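Local coordinates for protein excinuclease ABC, subunit A. (Deinococcus radiodurans, PDB 2VF7) that probably takes part in DNA repair as a UvrA-family ABC protein that binds DNA and zinc and binds and hydrolyses ATP, at residues Leu503-Leu513 against Thr538-Ala547; Phe520-Thr529 against Thr785-Val796. The protein carries 1 engineered substitution. All coordinates share one frame; numbering follows the deposited sequence.

Interaction 1: residues Leu503-Leu513 against Thr538-Ala547; sequences LELNGVTRNNL and TLVSQALVDA. With ADP (adenosine-5'-diphosphate), chain D.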
loop_
_atom_site.group_PDB
_atom_site.type_symbol
_atom_site.label_atom_id
_atom_site.label_comp_id
_atom_site.label_asym_id
_atom_site.label_seq_id
_atom_site.Cartn_x
_atom_site.Cartn_y
_atom_site.Cartn_z
ATOM N N LEU A 503 41.866 18.302 -30.404
ATOM C CA LEU A 503 41.970 17.878 -29.004
ATOM C C LEU A 503 42.265 16.379 -28.963
ATOM O O LEU A 503 41.554 15.582 -29.579
ATOM C CB LEU A 503 40.645 18.188 -28.277
ATOM C CG LEU A 503 40.494 18.499 -26.769
ATOM C CD1 LEU A 503 39.730 17.416 -25.994
ATOM C CD2 LEU A 503 41.820 18.880 -26.071
ATOM N N GLU A 504 43.320 15.997 -28.251
ATOM C CA GLU A 504 43.731 14.588 -28.161
ATOM C C GLU A 504 43.387 13.983 -26.794
ATOM O O GLU A 504 43.780 14.510 -25.744
ATOM C CB GLU A 504 45.237 14.437 -28.448
ATOM C CG GLU A 504 45.690 14.935 -29.834
ATOM C CD GLU A 504 47.187 14.740 -30.094
ATOM O OE1 GLU A 504 47.935 14.432 -29.132
ATOM O OE2 GLU A 504 47.626 14.899 -31.267
ATOM N N LEU A 505 42.623 12.891 -26.823
ATOM C CA LEU A 505 42.344 12.083 -25.634
ATOM C C LEU A 505 43.005 10.714 -25.839
ATOM O O LEU A 505 42.497 9.859 -26.580
ATOM C CB LEU A 505 40.835 11.929 -25.421
ATOM C CG LEU A 505 40.144 12.049 -24.051
ATOM C CD1 LEU A 505 38.772 11.431 -24.144
ATOM C CD2 LEU A 505 40.900 11.413 -22.903
ATOM N N ASN A 506 44.159 10.537 -25.197
ATOM C CA ASN A 506 44.988 9.348 -25.344
ATOM C C ASN A 506 44.983 8.460 -24.096
ATOM O O ASN A 506 44.867 8.953 -22.968
ATOM C CB ASN A 506 46.426 9.757 -25.680
ATOM C CG ASN A 506 46.520 10.626 -26.930
ATOM O OD1 ASN A 506 46.127 10.210 -28.027
ATOM N ND2 ASN A 506 47.048 11.838 -26.770
ATOM N N GLY A 507 45.105 7.150 -24.316
ATOM C CA GLY A 507 45.256 6.164 -23.240
ATOM C C GLY A 507 44.033 6.026 -22.363
ATOM O O GLY A 507 44.142 5.941 -21.137
ATOM N N VAL A 508 42.867 5.999 -23.007
ATOM C CA VAL A 508 41.584 6.004 -22.323
ATOM C C VAL A 508 41.237 4.600 -21.818
ATOM O O VAL A 508 40.691 3.789 -22.568
ATOM C CB VAL A 508 40.449 6.545 -23.259
ATOM C CG1 VAL A 508 39.156 6.765 -22.485
ATOM C CG2 VAL A 508 40.872 7.838 -23.945
ATOM N N THR A 509 41.574 4.315 -20.556
ATOM C CA THR A 509 41.170 3.059 -19.900
ATOM C C THR A 509 39.958 3.302 -18.991
ATOM O O THR A 509 39.965 4.223 -18.166
ATOM C CB THR A 509 42.345 2.378 -19.119
ATOM O OG1 THR A 509 43.484 2.232 -19.979
ATOM C CG2 THR A 509 41.934 0.987 -18.603
ATOM N N ARG A 510 38.920 2.483 -19.165
ATOM C CA ARG A 510 37.610 2.679 -18.516
ATOM C C ARG A 510 36.592 1.679 -19.078
ATOM O O ARG A 510 36.334 1.650 -20.293
ATOM C CB ARG A 510 37.116 4.119 -18.730
ATOM C CG ARG A 510 36.020 4.587 -17.783
ATOM C CD ARG A 510 36.371 5.951 -17.182
ATOM N NE ARG A 510 35.334 6.425 -16.260
ATOM C CZ ARG A 510 35.539 7.275 -15.252
ATOM N NH1 ARG A 510 36.755 7.751 -15.006
ATOM N NH2 ARG A 510 34.519 7.644 -14.479
ATOM N N ASN A 511 36.035 0.852 -18.193
ATOM C CA ASN A 511 35.039 -0.155 -18.570
ATOM C C ASN A 511 35.515 -1.022 -19.729
ATOM O O ASN A 511 36.441 -1.815 -19.551
ATOM C CB ASN A 511 33.689 0.502 -18.885
ATOM C CG ASN A 511 33.138 1.291 -17.723
ATOM O OD1 ASN A 511 33.578 1.129 -16.590
ATOM N ND2 ASN A 511 32.163 2.150 -17.997
ATOM N N ASN A 512 34.919 -0.850 -20.913
ATOM C CA ASN A 512 35.295 -1.645 -22.104
ATOM C C ASN A 512 36.331 -1.026 -23.071
ATOM O O ASN A 512 36.635 -1.606 -24.118
ATOM C CB ASN A 512 34.052 -2.149 -22.858
ATOM C CG ASN A 512 33.372 -1.071 -23.679
ATOM O OD1 ASN A 512 33.349 0.102 -23.304
ATOM N ND2 ASN A 512 32.782 -1.476 -24.798
ATOM N N LEU A 513 36.875 0.133 -22.702
ATOM C CA LEU A 513 37.937 0.780 -23.465
ATOM C C LEU A 513 39.279 0.461 -22.812
ATOM O O LEU A 513 39.487 0.782 -21.644
ATOM C CB LEU A 513 37.734 2.302 -23.495
ATOM C CG LEU A 513 36.330 2.924 -23.583
ATOM C CD1 LEU A 513 36.434 4.424 -23.483
ATOM C CD2 LEU A 513 35.590 2.545 -24.858
ATOM N N THR A 538 30.873 6.264 -22.200
ATOM C CA THR A 538 32.116 6.006 -21.459
ATOM C C THR A 538 33.266 6.882 -21.950
ATOM O O THR A 538 34.087 7.325 -21.152
ATOM C CB THR A 538 32.536 4.510 -21.522
ATOM O OG1 THR A 538 31.390 3.674 -21.322
ATOM C CG2 THR A 538 33.538 4.179 -20.453
ATOM N N LEU A 539 33.328 7.127 -23.261
ATOM C CA LEU A 539 34.331 8.016 -23.853
ATOM C C LEU A 539 34.040 9.497 -23.606
ATOM O O LEU A 539 34.914 10.231 -23.152
ATOM C CB LEU A 539 34.455 7.763 -25.354
ATOM C CG LEU A 539 35.467 8.588 -26.164
ATOM C CD1 LEU A 539 36.904 8.243 -25.823
ATOM C CD2 LEU A 539 35.225 8.400 -27.645
ATOM N N VAL A 540 32.807 9.921 -23.894
ATOM C CA VAL A 540 32.467 11.346 -23.974
ATOM C C VAL A 540 32.037 11.923 -22.638
ATOM O O VAL A 540 32.640 12.871 -22.155
ATOM C CB VAL A 540 31.369 11.612 -25.037
ATOM C CG1 VAL A 540 31.007 13.090 -25.089
ATOM C CG2 VAL A 540 31.816 11.114 -26.414
ATOM N N SER A 541 30.989 11.350 -22.048
ATOM C CA SER A 541 30.453 11.838 -20.782
ATOM C C SER A 541 31.368 11.536 -19.603
ATOM O O SER A 541 31.637 12.408 -18.773
ATOM C CB SER A 541 29.046 11.290 -20.538
ATOM O OG SER A 541 28.160 11.784 -21.527
ATOM N N GLN A 542 31.859 10.311 -19.526
ATOM C CA GLN A 542 32.723 9.936 -18.412
ATOM C C GLN A 542 34.178 10.351 -18.618
ATOM O O GLN A 542 34.665 11.214 -17.915
ATOM C CB GLN A 542 32.575 8.448 -18.081
ATOM C CG GLN A 542 31.119 8.050 -17.769
ATOM C CD GLN A 542 30.933 6.550 -17.615
ATOM O OE1 GLN A 542 31.784 5.863 -17.032
ATOM N NE2 GLN A 542 29.814 6.033 -18.126
ATOM N N ALA A 543 34.861 9.771 -19.598
ATOM C CA ALA A 543 36.310 9.981 -19.762
ATOM C C ALA A 543 36.707 11.383 -20.197
ATOM O O ALA A 543 37.575 11.999 -19.580
ATOM C CB ALA A 543 36.908 8.946 -20.717
ATOM N N LEU A 544 36.092 11.889 -21.260
ATOM C CA LEU A 544 36.442 13.213 -21.747
ATOM C C LEU A 544 36.236 14.225 -20.634
ATOM O O LEU A 544 37.193 14.837 -20.174
ATOM C CB LEU A 544 35.622 13.598 -22.983
ATOM C CG LEU A 544 35.933 14.985 -23.573
ATOM C CD1 LEU A 544 37.407 15.122 -23.924
ATOM C CD2 LEU A 544 35.094 15.279 -24.792
ATOM N N VAL A 545 34.991 14.353 -20.183
ATOM C CA VAL A 545 34.583 15.360 -19.205
ATOM C C VAL A 545 35.478 15.431 -17.963
ATOM O O VAL A 545 35.936 16.513 -17.589
ATOM C CB VAL A 545 33.091 15.176 -18.807
ATOM C CG1 VAL A 545 32.733 16.009 -17.587
ATOM C CG2 VAL A 545 32.201 15.552 -19.960
ATOM N N ASP A 546 35.736 14.301 -17.314
ATOM C CA ASP A 546 36.639 14.361 -16.172
ATOM C C ASP A 546 38.078 14.027 -16.541
ATOM O O ASP A 546 38.809 13.397 -15.779
ATOM C CB ASP A 546 36.115 13.621 -14.924
ATOM C CG ASP A 546 35.610 12.222 -15.215
ATOM O OD1 ASP A 546 36.457 11.334 -15.476
ATOM O OD2 ASP A 546 34.370 12.014 -15.132
ATOM N N ALA A 547 38.470 14.461 -17.733
ATOM C CA ALA A 547 39.872 14.666 -18.052
ATOM C C ALA A 547 40.097 16.172 -18.095
ATOM O O ALA A 547 41.028 16.676 -17.472
ATOM C CB ALA A 547 40.252 14.008 -19.378
HETATM P PB ADP D . 26.856 3.404 -24.583
HETATM O O1B ADP D . 25.493 2.783 -24.424
HETATM O O2B ADP D . 27.047 4.757 -23.959
HETATM O O3B ADP D . 27.326 3.314 -26.010
HETATM P PA ADP D . 28.531 2.790 -22.293
HETATM O O1A ADP D . 27.570 2.471 -21.193
HETATM O O2A ADP D . 29.207 4.122 -22.353
HETATM O O3A ADP D . 27.870 2.463 -23.733
HETATM O "O5'" ADP D . 29.715 1.706 -22.108
HETATM C "C5'" ADP D . 29.565 0.357 -22.533
HETATM C "C4'" ADP D . 30.219 -0.643 -21.593
HETATM O "O4'" ADP D . 30.641 -0.028 -20.378
HETATM C "C3'" ADP D . 29.173 -1.672 -21.205
HETATM O "O3'" ADP D . 29.776 -2.962 -21.134
HETATM C "C2'" ADP D . 28.698 -1.224 -19.836
HETATM O "O2'" ADP D . 28.147 -2.282 -19.040
HETATM C "C1'" ADP D . 29.950 -0.599 -19.251
HETATM N N9 ADP D . 29.596 0.430 -18.244
HETATM C C8 ADP D . 29.191 1.694 -18.510
HETATM N N7 ADP D . 28.951 2.392 -17.376
HETATM C C5 ADP D . 29.199 1.548 -16.349
HETATM C C6 ADP D . 29.144 1.629 -14.867
HETATM N N6 ADP D . 28.761 2.781 -14.262
HETATM N N1 ADP D . 29.487 0.529 -14.152
HETATM C C2 ADP D . 29.860 -0.627 -14.748
HETATM N N3 ADP D . 29.934 -0.771 -16.089
HETATM C C4 ADP D . 29.623 0.259 -16.926
#
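Val-508 rests on Ala-543, with its CG1 3.6 Å from the CB of Ala-543. Val-508 CG1 stands anti to the backbone N (chi1 -171°), which points it at the helix. Leu-505 lies further toward the C-terminal part of helix 538-547. Its CD1 is 3.8 Å from Leu-544 CA and also meets the CD1 atoms of Leu-539 and Leu-544. Leu-503 adds its own CD1 against Leu-544 CD1. Arg-510 lies across the helix surface. Its CG packs on Thr-538 CG2 at 3.7 Å, and a bend at chi2 carries the guanidinium past Gln-542 toward Asp-546. Gln-542 OE1 sits at the guanidinium edge, near its plane, 3.7 Å from Arg-510 NE, too far for a hydrogen bond. The amide is turned 71° from the guanidinium plane. Arg-510 NH1 and Asp-546 OD1 form a long salt bridge of 3.6 Å. That oxygen lies well out of the guanidinium plane. Both Asp-546 oxygens crowd Gln-542 O, so the carboxylate's place and this pairing are doubtful.

Helix 538-547 is part of the helix that follows the P-loop of an ABC-type ATPase, and the strand belongs to the small antiparallel sheet beside it. Strand 508-510 runs at 116° to the helix. The helix and the turn that follows the strand both reach the bound ADP. Thr-538 N gives a weak hydrogen bond to ADP O2A, and Thr-538 OG1 bonds the same oxygen at a doubtfully short distance. The Asn-511 amide lies over one face of the adenine, with its ND2 3.1 Å from ADP C8. ND2 also touches Thr-538 CG2. A type II' turn from Arg-510 to Leu-513 presents this amide, closed by Leu-513 N to Arg-510 O at 2.9 Å. Further out, Asn-512 ND2 is bonded to the carbonyl oxygens of Ser-534 and Gly-810.

Interaction 2: residues Phe520-Thr529 against Thr785-Val796; sequences FPLGVMTSVT and TVIAVEHKMQVV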
loop_
_atom_site.group_PDB
_atom_site.type_symbol
_atom_site.label_atom_id
_atom_site.label_comp_id
_atom_site.label_asym_id
_atom_site.label_seq_id
_atom_site.Cartn_x
_atom_site.Cartn_y
_atom_site.Cartn_z
ATOM N N PHE A 520 39.323 14.815 -31.215
ATOM C CA PHE A 520 38.126 15.637 -31.412
ATOM C C PHE A 520 38.534 16.983 -32.016
ATOM O O PHE A 520 39.328 17.684 -31.420
ATOM C CB PHE A 520 37.393 15.903 -30.087
ATOM C CG PHE A 520 37.016 14.662 -29.309
ATOM C CD1 PHE A 520 37.849 14.179 -28.291
ATOM C CD2 PHE A 520 35.798 14.009 -29.545
ATOM C CE1 PHE A 520 37.495 13.046 -27.544
ATOM C CE2 PHE A 520 35.432 12.881 -28.797
ATOM C CZ PHE A 520 36.285 12.395 -27.804
ATOM N N PRO A 521 37.963 17.356 -33.179
ATOM C CA PRO A 521 38.262 18.639 -33.828
ATOM C C PRO A 521 37.621 19.803 -33.081
ATOM O O PRO A 521 36.587 19.609 -32.444
ATOM C CB PRO A 521 37.605 18.488 -35.202
ATOM C CG PRO A 521 36.461 17.578 -34.954
ATOM C CD PRO A 521 36.964 16.585 -33.941
ATOM N N LEU A 522 38.216 20.995 -33.164
ATOM C CA LEU A 522 37.701 22.168 -32.437
ATOM C C LEU A 522 37.052 23.209 -33.349
ATOM O O LEU A 522 37.305 23.243 -34.550
ATOM C CB LEU A 522 38.782 22.819 -31.552
ATOM C CG LEU A 522 39.680 21.919 -30.688
ATOM C CD1 LEU A 522 40.855 22.698 -30.125
ATOM C CD2 LEU A 522 38.898 21.220 -29.568
ATOM N N GLY A 523 36.188 24.033 -32.748
ATOM C CA GLY A 523 35.432 25.077 -33.443
ATOM C C GLY A 523 34.414 24.507 -34.397
ATOM O O GLY A 523 33.974 25.180 -35.326
ATOM N N VAL A 524 34.049 23.253 -34.145
ATOM C CA VAL A 524 33.251 22.413 -35.046
ATOM C C VAL A 524 32.333 21.547 -34.185
ATOM O O VAL A 524 32.567 21.380 -32.985
ATOM C CB VAL A 524 34.192 21.528 -35.924
ATOM C CG1 VAL A 524 33.440 20.523 -36.721
ATOM C CG2 VAL A 524 35.007 22.403 -36.874
ATOM N N MET A 525 31.271 21.026 -34.792
ATOM C CA MET A 525 30.329 20.148 -34.108
ATOM C C MET A 525 30.494 18.653 -34.501
ATOM O O MET A 525 30.387 18.300 -35.680
ATOM C CB MET A 525 28.902 20.672 -34.318
ATOM C CG MET A 525 27.903 19.628 -34.700
ATOM S SD MET A 525 26.481 19.631 -33.627
ATOM C CE MET A 525 26.446 17.890 -33.153
ATOM N N THR A 526 30.759 17.809 -33.492
ATOM C CA THR A 526 30.973 16.359 -33.658
ATOM C C THR A 526 29.867 15.524 -33.006
ATOM O O THR A 526 29.434 15.799 -31.883
ATOM C CB THR A 526 32.340 15.884 -33.051
ATOM O OG1 THR A 526 33.405 16.717 -33.502
ATOM C CG2 THR A 526 32.666 14.439 -33.453
ATOM N N SER A 527 29.422 14.500 -33.735
ATOM C CA SER A 527 28.505 13.481 -33.244
ATOM C C SER A 527 29.269 12.206 -32.924
ATOM O O SER A 527 30.012 11.692 -33.745
ATOM C CB SER A 527 27.433 13.184 -34.301
ATOM O OG SER A 527 26.500 14.249 -34.405
ATOM N N VAL A 528 29.078 11.681 -31.727
ATOM C CA VAL A 528 29.679 10.405 -31.356
ATOM C C VAL A 528 28.614 9.295 -31.371
ATOM O O VAL A 528 27.772 9.190 -30.463
ATOM C CB VAL A 528 30.376 10.502 -30.000
ATOM C CG1 VAL A 528 30.988 9.177 -29.632
ATOM C CG2 VAL A 528 31.447 11.619 -30.036
ATOM N N THR A 529 28.687 8.465 -32.408
ATOM C CA THR A 529 27.704 7.438 -32.679
ATOM C C THR A 529 28.208 6.001 -32.437
ATOM O O THR A 529 29.385 5.778 -32.178
ATOM C CB THR A 529 27.152 7.578 -34.133
ATOM O OG1 THR A 529 28.166 7.224 -35.069
ATOM C CG2 THR A 529 26.722 8.996 -34.427
ATOM N N THR A 785 33.011 24.589 -29.348
ATOM C CA THR A 785 32.992 23.236 -29.882
ATOM C C THR A 785 31.926 22.389 -29.164
ATOM O O THR A 785 31.944 22.252 -27.938
ATOM C CB THR A 785 34.418 22.576 -29.954
ATOM O OG1 THR A 785 34.554 21.509 -29.008
ATOM C CG2 THR A 785 35.523 23.600 -29.733
ATOM N N VAL A 786 30.966 21.875 -29.926
ATOM C CA VAL A 786 29.990 20.960 -29.351
ATOM C C VAL A 786 30.324 19.518 -29.730
ATOM O O VAL A 786 30.574 19.198 -30.897
ATOM C CB VAL A 786 28.466 21.404 -29.530
ATOM C CG1 VAL A 786 28.291 22.581 -30.496
ATOM C CG2 VAL A 786 27.533 20.213 -29.866
ATOM N N ILE A 787 30.403 18.683 -28.701
ATOM C CA ILE A 787 30.555 17.250 -28.851
ATOM C C ILE A 787 29.303 16.648 -28.250
ATOM O O ILE A 787 29.000 16.865 -27.086
ATOM C CB ILE A 787 31.797 16.719 -28.114
ATOM C CG1 ILE A 787 33.038 17.428 -28.639
ATOM C CG2 ILE A 787 31.893 15.202 -28.296
ATOM C CD1 ILE A 787 34.272 17.194 -27.835
ATOM N N ALA A 788 28.565 15.910 -29.063
ATOM C CA ALA A 788 27.268 15.410 -28.674
ATOM C C ALA A 788 27.254 13.917 -28.892
ATOM O O ALA A 788 27.425 13.470 -30.018
ATOM C CB ALA A 788 26.224 16.053 -29.525
ATOM N N VAL A 789 27.091 13.137 -27.828
ATOM C CA VAL A 789 26.763 11.712 -27.997
ATOM C C VAL A 789 25.352 11.573 -28.584
ATOM O O VAL A 789 24.394 12.113 -28.051
ATOM C CB VAL A 789 27.043 10.849 -26.725
ATOM C CG1 VAL A 789 27.380 11.719 -25.521
ATOM C CG2 VAL A 789 25.933 9.804 -26.446
ATOM N N GLU A 790 25.251 10.887 -29.716
ATOM C CA GLU A 790 24.096 11.026 -30.590
ATOM C C GLU A 790 23.646 9.675 -31.170
ATOM O O GLU A 790 24.474 8.834 -31.517
ATOM C CB GLU A 790 24.443 12.030 -31.688
ATOM C CG GLU A 790 23.309 12.462 -32.585
ATOM C CD GLU A 790 22.114 12.994 -31.824
ATOM O OE1 GLU A 790 22.211 14.091 -31.193
ATOM O OE2 GLU A 790 21.074 12.290 -31.868
ATOM N N HIS A 791 22.328 9.488 -31.261
ATOM C CA HIS A 791 21.714 8.209 -31.637
ATOM C C HIS A 791 20.858 8.291 -32.900
ATOM O O HIS A 791 20.556 7.263 -33.506
ATOM C CB HIS A 791 20.849 7.648 -30.487
ATOM C CG HIS A 791 21.588 7.479 -29.194
ATOM N ND1 HIS A 791 21.566 8.429 -28.192
ATOM C CD2 HIS A 791 22.379 6.475 -28.743
ATOM C CE1 HIS A 791 22.312 8.019 -27.180
ATOM N NE2 HIS A 791 22.816 6.836 -27.488
ATOM N N LYS A 792 20.452 9.495 -33.293
ATOM C CA LYS A 792 19.635 9.638 -34.494
ATOM C C LYS A 792 20.336 10.303 -35.672
ATOM O O LYS A 792 21.017 11.324 -35.542
ATOM C CB LYS A 792 18.281 10.296 -34.193
ATOM C CG LYS A 792 18.338 11.615 -33.465
ATOM C CD LYS A 792 16.925 12.152 -33.203
ATOM C CE LYS A 792 16.317 11.624 -31.899
ATOM N NZ LYS A 792 15.082 12.398 -31.495
ATOM N N MET A 793 20.129 9.702 -36.833
ATOM C CA MET A 793 20.860 10.025 -38.032
ATOM C C MET A 793 20.457 11.358 -38.623
ATOM O O MET A 793 21.204 11.926 -39.401
ATOM C CB MET A 793 20.710 8.889 -39.046
ATOM C CG MET A 793 21.243 7.532 -38.546
ATOM S SD MET A 793 22.948 7.554 -37.928
ATOM C CE MET A 793 22.865 6.464 -36.502
ATOM N N GLN A 794 19.285 11.858 -38.237
ATOM C CA GLN A 794 18.813 13.199 -38.622
ATOM C C GLN A 794 19.822 14.255 -38.172
ATOM O O GLN A 794 20.181 15.144 -38.934
ATOM C CB GLN A 794 17.421 13.494 -38.007
ATOM C CG GLN A 794 16.777 14.846 -38.424
ATOM C CD GLN A 794 15.547 15.234 -37.574
ATOM O OE1 GLN A 794 15.348 14.722 -36.459
ATOM N NE2 GLN A 794 14.732 16.153 -38.093
ATOM N N VAL A 795 20.268 14.120 -36.929
ATOM C CA VAL A 795 21.197 15.048 -36.303
ATOM C C VAL A 795 22.641 14.782 -36.708
ATOM O O VAL A 795 23.423 15.715 -36.884
ATOM C CB VAL A 795 21.071 14.977 -34.762
ATOM C CG1 VAL A 795 22.251 15.675 -34.086
ATOM C CG2 VAL A 795 19.765 15.603 -34.319
ATOM N N VAL A 796 22.987 13.509 -36.839
ATOM C CA VAL A 796 24.325 13.078 -37.258
ATOM C C VAL A 796 24.632 13.505 -38.703
ATOM O O VAL A 796 25.777 13.742 -39.059
ATOM C CB VAL A 796 24.486 11.549 -37.051
ATOM C CG1 VAL A 796 25.851 11.036 -37.535
ATOM C CG2 VAL A 796 24.302 11.218 -35.588
#
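Thr-526, Ser-527 and Val-528 pair in parallel with Ile-787, Ala-788 and Val-789, and the two strand axes pass 4.8 Å apart at 19°. These are neighbouring strands in the core sheet of the ABC ATPase domain, and strand 525-529 leads straight into the P-loop. Thr-526 N bonds to Val-786 O at 2.9 Å, and Thr-526 O accepts from Ala-788 N. Val-528 N then bonds to Ala-788 O at 3.0 Å. The last rung, Glu-790 N to Val-528 O at 3.1 Å, is straight at the hydrogen, but the donor sits above the carbonyl plane. The first, Val-786 N to Val-524 O, is weak.

Ile-787 and Val-528 share the sheet face that helix 536-551 covers. Ile-787 CG2 meets Val-528 CG2 at 4.0 Å. Ile-787 CG1 lies anti to the carbonyl carbon (chi1 -58°), and from there CD1 reaches Phe-520 CD2 at 3.9 Å. The two side chains cross at about a right angle. On the other face Met-525 bends at chi2 and chi3 along the sheet. Its SD touches Val-786 CG2 and its CE touches Ala-788 CB. Ser-527 packs its CB on Val-796 CG2, while its OG is hydrogen-bonded to Ser-799 OG.

His-791, just past the strand, probably corresponds to the H-loop histidine of ABC ATPases. Helix 793-796 turns back to the end of strand 525-529. There Thr-529, whose OG1 is held by Asp-804, meets Val-796 tip to tip. The gap from Thr-529 CG2 to Val-796 CG2 is 3.5 Å, tighter than usual for two methyl groups.

In the fold
From the N-terminal side, the chain runs through 503-513, 520-529, 538-547 and 785-796, so the two contacts cross. Interaction 1 closes a short loop of 24 residues that holds strands 516-521 and 525-529 and the P-loop. Interaction 2 closes a loop of 255 residues that includes the zinc site of Cys-641, Cys-644, Cys-664 and Cys-667. Helix 536-551 lies between the small antiparallel sheet and the core parallel strands. Its Leu-544 packs on Ile-787, and its Val-540 on both Ile-787 and Val-528. A probable hydrogen bond from Leu-503 N to Phe-520 O also joins the contacts. The centres of interactions 1 and 2 are about 16 Å apart.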